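Local coordinates for protein-tyrosine-phosphatase (Vibrio vulnificus, PDB 7DHF), which probably removes phosphate from phosphotyrosine residues of proteins, as a low-molecular-weight protein tyrosine phosphatase, at residues G92-L97 with G106-F111; A60-V65 with Q126-F131; I40-E43 with L47-K50. The protein carries 1 engineered substitution. One frame throughout, in Å; residues are numbered along the deposited sequence.

Contact 1 (G92-L97 with G106-F111); sequences GHMEAL and GKTMLF
M94 lies across the strand rather than against one residue of it: its chain runs past T108 in the opposite sense to that side chain, and its methyl end comes to rest on the backbone beyond. The flank contact is M94 CG against T108 CG2, 3.9 Å. Further out, M94 CE settles on the peptide joining M109 to L110, 3.6 Å from M109 C, and it also meets L110 at CB, at 4.1 Å. What gives the side chain this reach is its shape. With CG turned anti to the carbonyl carbon (chi1 -63°) and the rest extended, the thioether goes straight out from the helix to the strand.

L97, one turn further on, behaves differently. It and T108 point at each other tip to tip, with methyl CD2 of L97 3.5 Å from T108 OG1. The threonine therefore offers two branches to the helix: CG2 to M94 and OG1 to L97. Its hydroxyl has its polar partner elsewhere, in a hydrogen bond with A104 O, so the leucine methyl packs beside an oxygen that is already engaged. M94 also touches V88 and L97 touches I86, both on strand 85-88, so the helix bears on two strands at once.

No hydrogen bond joins the two segments; van der Waals packing carries the contact, largely buried from solvent. Helix 92-97 and strand 108-110 run nearly antiparallel, at 163°, with axes 9.0 Å apart at closest approach. That is the geometry of a beta-alpha-beta crossover: strand 85-88, helix 92-100 and strand 108-110 form the unit that adds the edge strand to the parallel sheet of the phosphatase fold.

Contact 2 (A60-V65 with Q126-F131); sequences AKENCV and QSKEAF
E62 sits in a type I turn from K61 to C64, near the C-terminal end of helix 54-61, and faces K128 in the first turn of helix 128-146, right after S127 at the N-cap position. The two side chains approach from opposite directions and meet through their charged ends. K128 NZ donates to E62 OE2 at 2.7 Å, making a salt bridge, and it comes to the syn lone pair, on the side of the other oxygen. OE1 stays further off, 3.5 Å from NZ, so one oxygen takes the bond. Both chains are stretched to bridge the distance; K128 has CG anti to its own backbone nitrogen (chi1 179°) and is extended beyond, its aliphatic part lying on M55 and V59 of helix 54-61.

The glutamate's backbone is set by a Schellman motif that ends the helix. V65 N returns to A60 O at 3.0 Å and C64 N to K61 O at 2.9 Å, with C64 at positive phi as the C-prime residue. A60 O also accepts from N63 N, and the two N-H groups reach it from opposite faces of its plane. C64 forms an interchain disulfide in a structure of this protein, which places this turn at a surface where chains can be joined. Elsewhere between the two helices, F131 packs on M55 and V59, while Y135 of helix 128-146 touches A60, N63 and V65.

Contact 3 (I40-E43 with L47-K50); sequences IAAE and LIGK
A42 and L47 are joined by the one direct hydrogen bond between these two pieces of loop. L47 N donates to A42 O at 3.0 Å, with an N-H...O angle of 162°, and the nitrogen lies almost in line with the carbonyl, so the bond is close to straight at both ends. A water adds a second, longer link: it donates to E43 O at 3.0 Å and accepts from I48 N at 3.3 Å, joining the next pair of residues where their backbones do not bond directly.

The apolar contacts belong to I48. Its CD1 lies alongside the E43 chain, near CB, CG and CD alike and 3.4 Å from CG, which is a tight fit. E43 holds CG anti to its backbone nitrogen (chi1 -160°), and the extended chain carries these carbons past the isoleucine methyl, the two side chains crossing at a slant. CG1 of I48 reaches back to A42 CB at 4.3 Å.

Within 47-50 the chain makes a type II turn closed by K50 N to L47 O at 2.9 Å, with G49 at positive phi, and S72 bonds to the backbone of G49 and K50. In 40-43, the side-chain amide of Q74 bonds to I40 O and E43 N, and S45 OG to A41 O.

By its place after strand 34-39, this stretch is probably the W-loop, the part in which this enzyme carries its insertion. The direct bond and the water link its two pieces through backbone atoms, polar side chains from outside hold the 40-43 backbone, and the exposed E43 and I48 shelter one another's carbon surface.

From the N terminus, the first closure is contact 3, a short loop just after strand 34-39, where 47-50 comes back on 40-43 across three residues. Helix 54-61 follows, and at its end contact 2 opens a long span that shuts only at the start of helix 128-146. Contact 1 falls wholly within that span, so it nests there, tying helix 92-100 to the edge strand 108-110. Contact 3 precedes both in series, and none cross. Contacts 1 and 2 lie on opposite sides of the chain's centre. Contacts 1 and 3 touch: I40 packs on H93 and A96, bringing the loop onto the crossover helix.

Contact 1 (G92-L97 with G106-F111)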
ATOM      1  N   GLY A  92       2.003  -1.181 -13.231  1.00 14.01           N
ATOM      2  CA  GLY A  92       3.403  -1.001 -13.575  1.00 14.80           C
ATOM      3  C   GLY A  92       4.360  -1.294 -12.439  1.00 14.73           C
ATOM      4  O   GLY A  92       5.538  -1.575 -12.688  1.00 15.95           O
ATOM      5  N   HIS A  93       3.885  -1.238 -11.193  1.00 13.61           N
ATOM      6  CA  HIS A  93       4.747  -1.532 -10.055  1.00 13.93           C
ATOM      7  C   HIS A  93       5.199  -2.985 -10.028  1.00 15.45           C
ATOM      8  O   HIS A  93       6.234  -3.285  -9.425  1.00 16.79           O
ATOM      9  CB  HIS A  93       4.018  -1.210  -8.752  1.00 12.84           C
ATOM     10  CG  HIS A  93       3.710   0.243  -8.573  1.00 11.69           C
ATOM     11  ND1 HIS A  93       2.762   0.697  -7.683  1.00 11.96           N
ATOM     12  CD2 HIS A  93       4.227   1.344  -9.167  1.00 13.03           C
ATOM     13  CE1 HIS A  93       2.706   2.016  -7.737  1.00 12.35           C
ATOM     14  NE2 HIS A  93       3.586   2.434  -8.630  1.00 12.97           N
ATOM     15  N   MET A  94       4.452  -3.893 -10.658  1.00 15.68           N
ATOM     16  CA  MET A  94       4.816  -5.305 -10.614  1.00 16.12           C
ATOM     17  C   MET A  94       6.169  -5.548 -11.267  1.00 17.43           C
ATOM     18  O   MET A  94       7.013  -6.269 -10.723  1.00 18.64           O
ATOM     19  CB  MET A  94       3.733  -6.148 -11.283  1.00 17.21           C
ATOM     20  CG  MET A  94       2.396  -6.077 -10.581  1.00 18.65           C
ATOM     21  SD  MET A  94       1.294  -7.392 -11.116  1.00 19.86           S
ATOM     22  CE  MET A  94      -0.225  -6.902 -10.304  1.00 20.07           C
ATOM     23  N   GLU A  95       6.397  -4.959 -12.443  1.00 18.21           N
ATOM     24  CA  GLU A  95       7.674  -5.161 -13.119  1.00 19.48           C
ATOM     25  C   GLU A  95       8.819  -4.526 -12.337  1.00 18.66           C
ATOM     26  O   GLU A  95       9.911  -5.100 -12.250  1.00 17.94           O
ATOM     27  CB  GLU A  95       7.612  -4.626 -14.551  1.00 23.23           C
ATOM     28  CG  GLU A  95       6.840  -5.531 -15.504  1.00 27.01           C
ATOM     29  CD  GLU A  95       6.934  -5.085 -16.952  1.00 30.09           C
ATOM     30  OE1 GLU A  95       7.629  -4.085 -17.227  1.00 31.23           O
ATOM     31  OE2 GLU A  95       6.313  -5.739 -17.817  1.00 31.94           O
ATOM     32  N   ALA A  96       8.588  -3.349 -11.752  1.00 19.48           N
ATOM     33  CA  ALA A  96       9.611  -2.740 -10.912  1.00 20.16           C
ATOM     34  C   ALA A  96       9.886  -3.599  -9.684  1.00 19.83           C
ATOM     35  O   ALA A  96      11.036  -3.727  -9.249  1.00 20.63           O
ATOM     36  CB  ALA A  96       9.175  -1.335 -10.497  1.00 21.73           C
ATOM     37  N   LEU A  97       8.840  -4.204  -9.120  1.00 18.82           N
ATOM     38  CA  LEU A  97       9.015  -5.069  -7.957  1.00 19.64           C
ATOM     39  C   LEU A  97       9.817  -6.313  -8.314  1.00 20.29           C
ATOM     40  O   LEU A  97      10.725  -6.712  -7.576  1.00 20.36           O
ATOM     41  CB  LEU A  97       7.648  -5.453  -7.391  1.00 20.75           C
ATOM     42  CG  LEU A  97       7.659  -6.359  -6.157  1.00 22.65           C
ATOM     43  CD1 LEU A  97       6.535  -5.966  -5.211  1.00 23.31           C
ATOM     44  CD2 LEU A  97       7.538  -7.826  -6.533  1.00 23.84           C
ATOM     45  N   GLY A 106       4.873 -14.550  -8.173  1.00 17.88           N
ATOM     46  CA  GLY A 106       3.697 -15.383  -8.003  1.00 16.74           C
ATOM     47  C   GLY A 106       2.729 -14.877  -6.954  1.00 15.97           C
ATOM     48  O   GLY A 106       1.535 -15.181  -7.015  1.00 17.03           O
ATOM     49  N   LYS A 107       3.214 -14.110  -5.978  1.00 14.76           N
ATOM     50  CA  LYS A 107       2.359 -13.618  -4.905  1.00 14.07           C
ATOM     51  C   LYS A 107       2.063 -12.127  -5.011  1.00 12.53           C
ATOM     52  O   LYS A 107       1.511 -11.552  -4.068  1.00 12.92           O
ATOM     53  CB  LYS A 107       2.962 -13.948  -3.538  1.00 17.00           C
ATOM     54  CG  LYS A 107       4.329 -13.349  -3.290  1.00 19.02           C
ATOM     55  CD  LYS A 107       4.936 -13.915  -2.020  1.00 20.32           C
ATOM     56  CE  LYS A 107       6.329 -13.374  -1.780  1.00 19.93           C
ATOM     57  NZ  LYS A 107       6.960 -14.000  -0.588  1.00 16.03           N
ATOM     58  N   THR A 108       2.390 -11.493  -6.135  1.00 11.74           N
ATOM     59  CA  THR A 108       2.162 -10.064  -6.320  1.00 11.66           C
ATOM     60  C   THR A 108       0.895  -9.859  -7.142  1.00 11.37           C
ATOM     61  O   THR A 108       0.784 -10.365  -8.264  1.00 11.93           O
ATOM     62  CB  THR A 108       3.367  -9.401  -6.990  1.00 12.61           C
ATOM     63  OG1 THR A 108       4.514  -9.529  -6.140  1.00 14.16           O
ATOM     64  CG2 THR A 108       3.104  -7.919  -7.250  1.00 13.73           C
ATOM     65  N   MET A 109      -0.052  -9.114  -6.576  1.00 10.98           N
ATOM     66  CA  MET A 109      -1.341  -8.848  -7.195  1.00 10.90           C
ATOM     67  C   MET A 109      -1.647  -7.358  -7.063  1.00 10.22           C
ATOM     68  O   MET A 109      -0.906  -6.607  -6.424  1.00 10.57           O
ATOM     69  CB  MET A 109      -2.424  -9.720  -6.547  1.00 11.85           C
ATOM     70  CG  MET A 109      -2.073 -11.207  -6.561  1.00 12.79           C
ATOM     71  SD  MET A 109      -3.288 -12.258  -5.751  1.00 13.06           S
ATOM     72  CE  MET A 109      -2.445 -13.838  -5.772  1.00 15.71           C
ATOM     73  N   LEU A 110      -2.750  -6.924  -7.668  1.00 10.43           N
ATOM     74  CA  LEU A 110      -3.085  -5.508  -7.756  1.00 10.16           C
ATOM     75  C   LEU A 110      -4.024  -5.116  -6.622  1.00  9.36           C
ATOM     76  O   LEU A 110      -5.051  -5.767  -6.405  1.00  9.97           O
ATOM     77  CB  LEU A 110      -3.749  -5.207  -9.100  1.00 10.98           C
ATOM     78  CG  LEU A 110      -4.002  -3.728  -9.404  1.00 11.28           C
ATOM     79  CD1 LEU A 110      -2.697  -2.984  -9.636  1.00 12.49           C
ATOM     80  CD2 LEU A 110      -4.912  -3.589 -10.612  1.00 12.17           C
ATOM     81  N   PHE A 111      -3.687  -4.034  -5.918  1.00  9.25           N
ATOM     82  CA  PHE A 111      -4.552  -3.576  -4.836  1.00  9.56           C
ATOM     83  C   PHE A 111      -5.972  -3.341  -5.340  1.00  9.27           C
ATOM     84  O   PHE A 111      -6.942  -3.759  -4.700  1.00  9.71           O
ATOM     85  CB  PHE A 111      -3.986  -2.307  -4.194  1.00  9.69           C
ATOM     86  CG  PHE A 111      -4.525  -2.042  -2.819  1.00  9.60           C
ATOM     87  CD1 PHE A 111      -3.836  -2.475  -1.696  1.00 10.23           C
ATOM     88  CD2 PHE A 111      -5.727  -1.377  -2.644  1.00  9.83           C
ATOM     89  CE1 PHE A 111      -4.333  -2.244  -0.429  1.00 10.67           C
ATOM     90  CE2 PHE A 111      -6.229  -1.145  -1.377  1.00  9.82           C
ATOM     91  CZ  PHE A 111      -5.529  -1.578  -0.268  1.00 10.47           C
TER

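Contact 2 (A60-V65 with Q126-F131)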
ATOM      1  N   ALA A  60      -7.492   9.789   6.286  1.00 10.36           N
ATOM      2  CA  ALA A  60      -7.778   8.506   6.919  1.00 10.37           C
ATOM      3  C   ALA A  60      -8.416   8.704   8.288  1.00 10.39           C
ATOM      4  O   ALA A  60      -9.361   7.995   8.651  1.00 11.06           O
ATOM      5  CB  ALA A  60      -6.495   7.684   7.035  1.00 11.65           C
ATOM      6  N   LYS A  61      -7.922   9.679   9.055  1.00 11.52           N
ATOM      7  CA  LYS A  61      -8.467   9.934  10.384  1.00 11.99           C
ATOM      8  C   LYS A  61      -9.940  10.316  10.310  1.00 12.59           C
ATOM      9  O   LYS A  61     -10.735   9.929  11.175  1.00 13.04           O
ATOM     10  CB  LYS A  61      -7.653  11.031  11.071  1.00 13.93           C
ATOM     11  CG  LYS A  61      -8.077  11.335  12.497  1.00 16.78           C
ATOM     12  CD  LYS A  61      -7.165  12.384  13.114  1.00 21.23           C
ATOM     13  CE  LYS A  61      -7.573  12.725  14.538  1.00 25.55           C
ATOM     14  NZ  LYS A  61      -6.660  13.731  15.145  1.00 27.99           N
ATOM     15  N   GLU A  62     -10.324  11.078   9.283  1.00 12.64           N
ATOM     16  CA  GLU A  62     -11.726  11.432   9.096  1.00 13.85           C
ATOM     17  C   GLU A  62     -12.592  10.211   8.826  1.00 13.79           C
ATOM     18  O   GLU A  62     -13.821  10.302   8.920  1.00 15.10           O
ATOM     19  CB  GLU A  62     -11.854  12.429   7.944  1.00 16.33           C
ATOM     20  CG  GLU A  62     -11.219  13.778   8.241  1.00 19.35           C
ATOM     21  CD  GLU A  62     -11.206  14.701   7.038  1.00 24.25           C
ATOM     22  OE1 GLU A  62     -11.627  14.265   5.947  1.00 27.54           O
ATOM     23  OE2 GLU A  62     -10.772  15.862   7.188  1.00 25.89           O
ATOM     24  N   ASN A  63     -11.980   9.076   8.484  1.00 12.32           N
ATOM     25  CA  ASN A  63     -12.692   7.819   8.292  1.00 12.40           C
ATOM     26  C   ASN A  63     -12.356   6.802   9.378  1.00 12.29           C
ATOM     27  O   ASN A  63     -12.614   5.607   9.208  1.00 13.25           O
ATOM     28  CB  ASN A  63     -12.388   7.253   6.905  1.00 13.56           C
ATOM     29  CG  ASN A  63     -12.931   8.126   5.794  1.00 15.43           C
ATOM     30  OD1 ASN A  63     -14.085   7.987   5.391  1.00 16.53           O
ATOM     31  ND2 ASN A  63     -12.101   9.030   5.287  1.00 15.33           N
ATOM     32  N   CYS A  64     -11.780   7.259  10.491  1.00 11.32           N
ATOM     33  CA  CYS A  64     -11.487   6.395  11.636  1.00 11.55           C
ATOM     34  C   CYS A  64     -10.477   5.303  11.290  1.00 11.66           C
ATOM     35  O   CYS A  64     -10.573   4.169  11.763  1.00 13.81           O
ATOM     36  CB  CYS A  64     -12.754   5.822  12.276  1.00 12.74           C
ATOM     37  SG  CYS A  64     -13.777   7.053  13.124  1.00 14.37           S
ATOM     38  N   VAL A  65      -9.498   5.650  10.458  1.00 11.00           N
ATOM     39  CA  VAL A  65      -8.368   4.782  10.152  1.00 11.10           C
ATOM     40  C   VAL A  65      -7.104   5.496  10.606  1.00 11.32           C
ATOM     41  O   VAL A  65      -6.859   6.645  10.217  1.00 11.77           O
ATOM     42  CB  VAL A  65      -8.304   4.424   8.656  1.00 11.32           C
ATOM     43  CG1 VAL A  65      -7.011   3.684   8.332  1.00 11.30           C
ATOM     44  CG2 VAL A  65      -9.505   3.574   8.262  1.00 11.95           C
ATOM     45  N   GLN A 126      -0.326  17.023  -4.167  1.00 17.80           N
ATOM     46  CA  GLN A 126      -1.570  17.552  -4.699  1.00 17.45           C
ATOM     47  C   GLN A 126      -2.477  17.971  -3.544  1.00 17.44           C
ATOM     48  O   GLN A 126      -2.154  17.787  -2.367  1.00 17.30           O
ATOM     49  CB  GLN A 126      -2.241  16.512  -5.598  1.00 18.01           C
ATOM     50  CG  GLN A 126      -1.447  16.205  -6.858  1.00 21.21           C
ATOM     51  CD  GLN A 126      -1.772  14.848  -7.441  1.00 26.32           C
ATOM     52  OE1 GLN A 126      -2.879  14.616  -7.926  1.00 27.88           O
ATOM     53  NE2 GLN A 126      -0.808  13.937  -7.387  1.00 28.71           N
ATOM     54  N   SER A 127      -3.621  18.551  -3.895  1.00 17.79           N
ATOM     55  CA  SER A 127      -4.551  19.061  -2.902  1.00 17.48           C
ATOM     56  C   SER A 127      -5.251  17.912  -2.180  1.00 15.50           C
ATOM     57  O   SER A 127      -5.173  16.744  -2.578  1.00 16.11           O
ATOM     58  CB  SER A 127      -5.590  19.962  -3.565  1.00 19.96           C
ATOM     59  OG  SER A 127      -6.434  19.209  -4.415  1.00 22.34           O
ATOM     60  N   LYS A 128      -5.966  18.263  -1.108  1.00 14.56           N
ATOM     61  CA  LYS A 128      -6.695  17.260  -0.341  1.00 14.59           C
ATOM     62  C   LYS A 128      -7.654  16.475  -1.226  1.00 16.30           C
ATOM     63  O   LYS A 128      -7.903  15.292  -0.968  1.00 15.38           O
ATOM     64  CB  LYS A 128      -7.479  17.932   0.787  1.00 14.38           C
ATOM     65  CG  LYS A 128      -8.289  16.962   1.629  1.00 15.44           C
ATOM     66  CD  LYS A 128      -8.868  17.632   2.861  1.00 16.64           C
ATOM     67  CE  LYS A 128      -9.601  16.629   3.732  1.00 18.70           C
ATOM     68  NZ  LYS A 128     -10.104  17.240   4.993  1.00 21.70           N
ATOM     69  N   GLU A 129      -8.198  17.110  -2.269  1.00 17.78           N
ATOM     70  CA  GLU A 129      -9.099  16.407  -3.179  1.00 19.45           C
ATOM     71  C   GLU A 129      -8.461  15.137  -3.720  1.00 18.28           C
ATOM     72  O   GLU A 129      -9.120  14.095  -3.826  1.00 18.51           O
ATOM     73  CB  GLU A 129      -9.489  17.320  -4.343  1.00 23.68           C
ATOM     74  CG  GLU A 129     -10.493  18.400  -3.994  1.00 27.83           C
ATOM     75  CD  GLU A 129     -11.027  19.107  -5.225  1.00 32.28           C
ATOM     76  OE1 GLU A 129     -11.749  18.461  -6.014  1.00 34.18           O
ATOM     77  OE2 GLU A 129     -10.714  20.303  -5.410  1.00 35.16           O
ATOM     78  N   ALA A 130      -7.179  15.206  -4.085  1.00 17.54           N
ATOM     79  CA  ALA A 130      -6.495  14.028  -4.609  1.00 16.08           C
ATOM     80  C   ALA A 130      -6.358  12.954  -3.539  1.00 14.23           C
ATOM     81  O   ALA A 130      -6.446  11.758  -3.838  1.00 14.59           O
ATOM     82  CB  ALA A 130      -5.123  14.421  -5.158  1.00 16.78           C
ATOM     83  N   PHE A 131      -6.137  13.361  -2.288  1.00 12.85           N
ATOM     84  CA  PHE A 131      -6.051  12.394  -1.199  1.00 11.31           C
ATOM     85  C   PHE A 131      -7.410  11.765  -0.912  1.00 10.51           C
ATOM     86  O   PHE A 131      -7.490  10.579  -0.570  1.00 10.74           O
ATOM     87  CB  PHE A 131      -5.464  13.064   0.044  1.00 10.88           C
ATOM     88  CG  PHE A 131      -3.982  13.297  -0.047  1.00 11.15           C
ATOM     89  CD1 PHE A 131      -3.090  12.367   0.458  1.00 11.17           C
ATOM     90  CD2 PHE A 131      -3.481  14.440  -0.649  1.00 12.20           C
ATOM     91  CE1 PHE A 131      -1.730  12.574   0.371  1.00 12.89           C
ATOM     92  CE2 PHE A 131      -2.119  14.652  -0.741  1.00 13.18           C
ATOM     93  CZ  PHE A 131      -1.242  13.716  -0.230  1.00 13.32           C
TER

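Contact 3 (I40-E43 with L47-K50)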
ATOM      1  N   ILE A  40       8.853   1.013  -3.534  1.00 11.29           N
ATOM      2  CA  ILE A  40       9.857   0.590  -4.506  1.00 12.31           C
ATOM      3  C   ILE A  40      11.004   1.587  -4.584  1.00 12.15           C
ATOM      4  O   ILE A  40      12.141   1.210  -4.895  1.00 12.81           O
ATOM      5  CB  ILE A  40       9.185   0.378  -5.878  1.00 14.08           C
ATOM      6  CG1 ILE A  40       8.256  -0.834  -5.826  1.00 15.03           C
ATOM      7  CG2 ILE A  40      10.225   0.212  -6.983  1.00 15.75           C
ATOM      8  CD1 ILE A  40       7.244  -0.872  -6.943  1.00 17.14           C
ATOM      9  N   ALA A  41      10.734   2.867  -4.323  1.00 11.67           N
ATOM     10  CA  ALA A  41      11.732   3.922  -4.461  1.00 12.63           C
ATOM     11  C   ALA A  41      11.835   4.763  -3.194  1.00 11.93           C
ATOM     12  O   ALA A  41      12.204   5.938  -3.251  1.00 12.64           O
ATOM     13  CB  ALA A  41      11.433   4.806  -5.672  1.00 13.87           C
ATOM     14  N   ALA A  42      11.511   4.180  -2.040  1.00 11.51           N
ATOM     15  CA  ALA A  42      11.553   4.946  -0.798  1.00 11.91           C
ATOM     16  C   ALA A  42      12.959   5.454  -0.507  1.00 11.04           C
ATOM     17  O   ALA A  42      13.137   6.603  -0.085  1.00 12.40           O
ATOM     18  CB  ALA A  42      11.039   4.090   0.360  1.00 11.95           C
ATOM     19  N   GLU A  43      13.973   4.615  -0.729  1.00 11.04           N
ATOM     20  CA  GLU A  43      15.344   5.006  -0.414  1.00 11.97           C
ATOM     21  C   GLU A  43      15.839   6.089  -1.368  1.00 11.89           C
ATOM     22  O   GLU A  43      16.376   7.115  -0.931  1.00 12.42           O
ATOM     23  CB  GLU A  43      16.254   3.775  -0.451  1.00 14.32           C
ATOM     24  CG  GLU A  43      17.569   3.933   0.305  1.00 18.34           C
ATOM     25  CD  GLU A  43      18.195   2.599   0.687  1.00 21.02           C
ATOM     26  OE1 GLU A  43      17.688   1.547   0.244  1.00 23.41           O
ATOM     27  OE2 GLU A  43      19.204   2.602   1.426  1.00 21.93           O
ATOM     28  N   LEU A  47      13.102   9.071   1.536  1.00 13.32           N
ATOM     29  CA  LEU A  47      11.928   9.017   2.394  1.00 12.99           C
ATOM     30  C   LEU A  47      12.006   7.999   3.526  1.00 12.85           C
ATOM     31  O   LEU A  47      11.103   7.981   4.368  1.00 13.00           O
ATOM     32  CB  LEU A  47      10.670   8.741   1.555  1.00 13.31           C
ATOM     33  CG  LEU A  47      10.252   9.852   0.588  1.00 13.65           C
ATOM     34  CD1 LEU A  47       9.113   9.385  -0.300  1.00 14.26           C
ATOM     35  CD2 LEU A  47       9.849  11.115   1.338  1.00 13.43           C
ATOM     36  N   ILE A  48      13.040   7.153   3.579  1.00 13.24           N
ATOM     37  CA  ILE A  48      13.086   6.118   4.609  1.00 13.38           C
ATOM     38  C   ILE A  48      12.983   6.753   5.987  1.00 12.60           C
ATOM     39  O   ILE A  48      13.709   7.701   6.315  1.00 14.16           O
ATOM     40  CB  ILE A  48      14.354   5.261   4.470  1.00 15.35           C
ATOM     41  CG1 ILE A  48      14.288   4.435   3.181  1.00 16.82           C
ATOM     42  CG2 ILE A  48      14.528   4.355   5.699  1.00 16.21           C
ATOM     43  CD1 ILE A  48      15.476   3.516   2.962  1.00 17.80           C
ATOM     44  N   GLY A  49      12.081   6.217   6.808  1.00 12.04           N
ATOM     45  CA  GLY A  49      11.847   6.718   8.141  1.00 11.39           C
ATOM     46  C   GLY A  49      10.789   7.793   8.236  1.00 11.65           C
ATOM     47  O   GLY A  49      10.325   8.086   9.345  1.00 12.95           O
ATOM     48  N   LYS A  50      10.386   8.383   7.116  1.00 11.24           N
ATOM     49  CA  LYS A  50       9.441   9.482   7.158  1.00 11.32           C
ATOM     50  C   LYS A  50       8.047   8.979   7.533  1.00 10.26           C
ATOM     51  O   LYS A  50       7.676   7.845   7.215  1.00 11.16           O
ATOM     52  CB  LYS A  50       9.381  10.179   5.802  1.00 12.00           C
ATOM     53  CG  LYS A  50      10.630  10.985   5.469  1.00 13.23           C
ATOM     54  CD  LYS A  50      10.662  12.304   6.228  1.00 15.00           C
ATOM     55  CE  LYS A  50      11.926  13.103   5.946  1.00 17.55           C
ATOM     56  NZ  LYS A  50      13.137  12.466   6.529  1.00 18.61           N
TER
HETATM   57  O   HOH W   1      15.969   7.288   2.065  1.00 18.28           O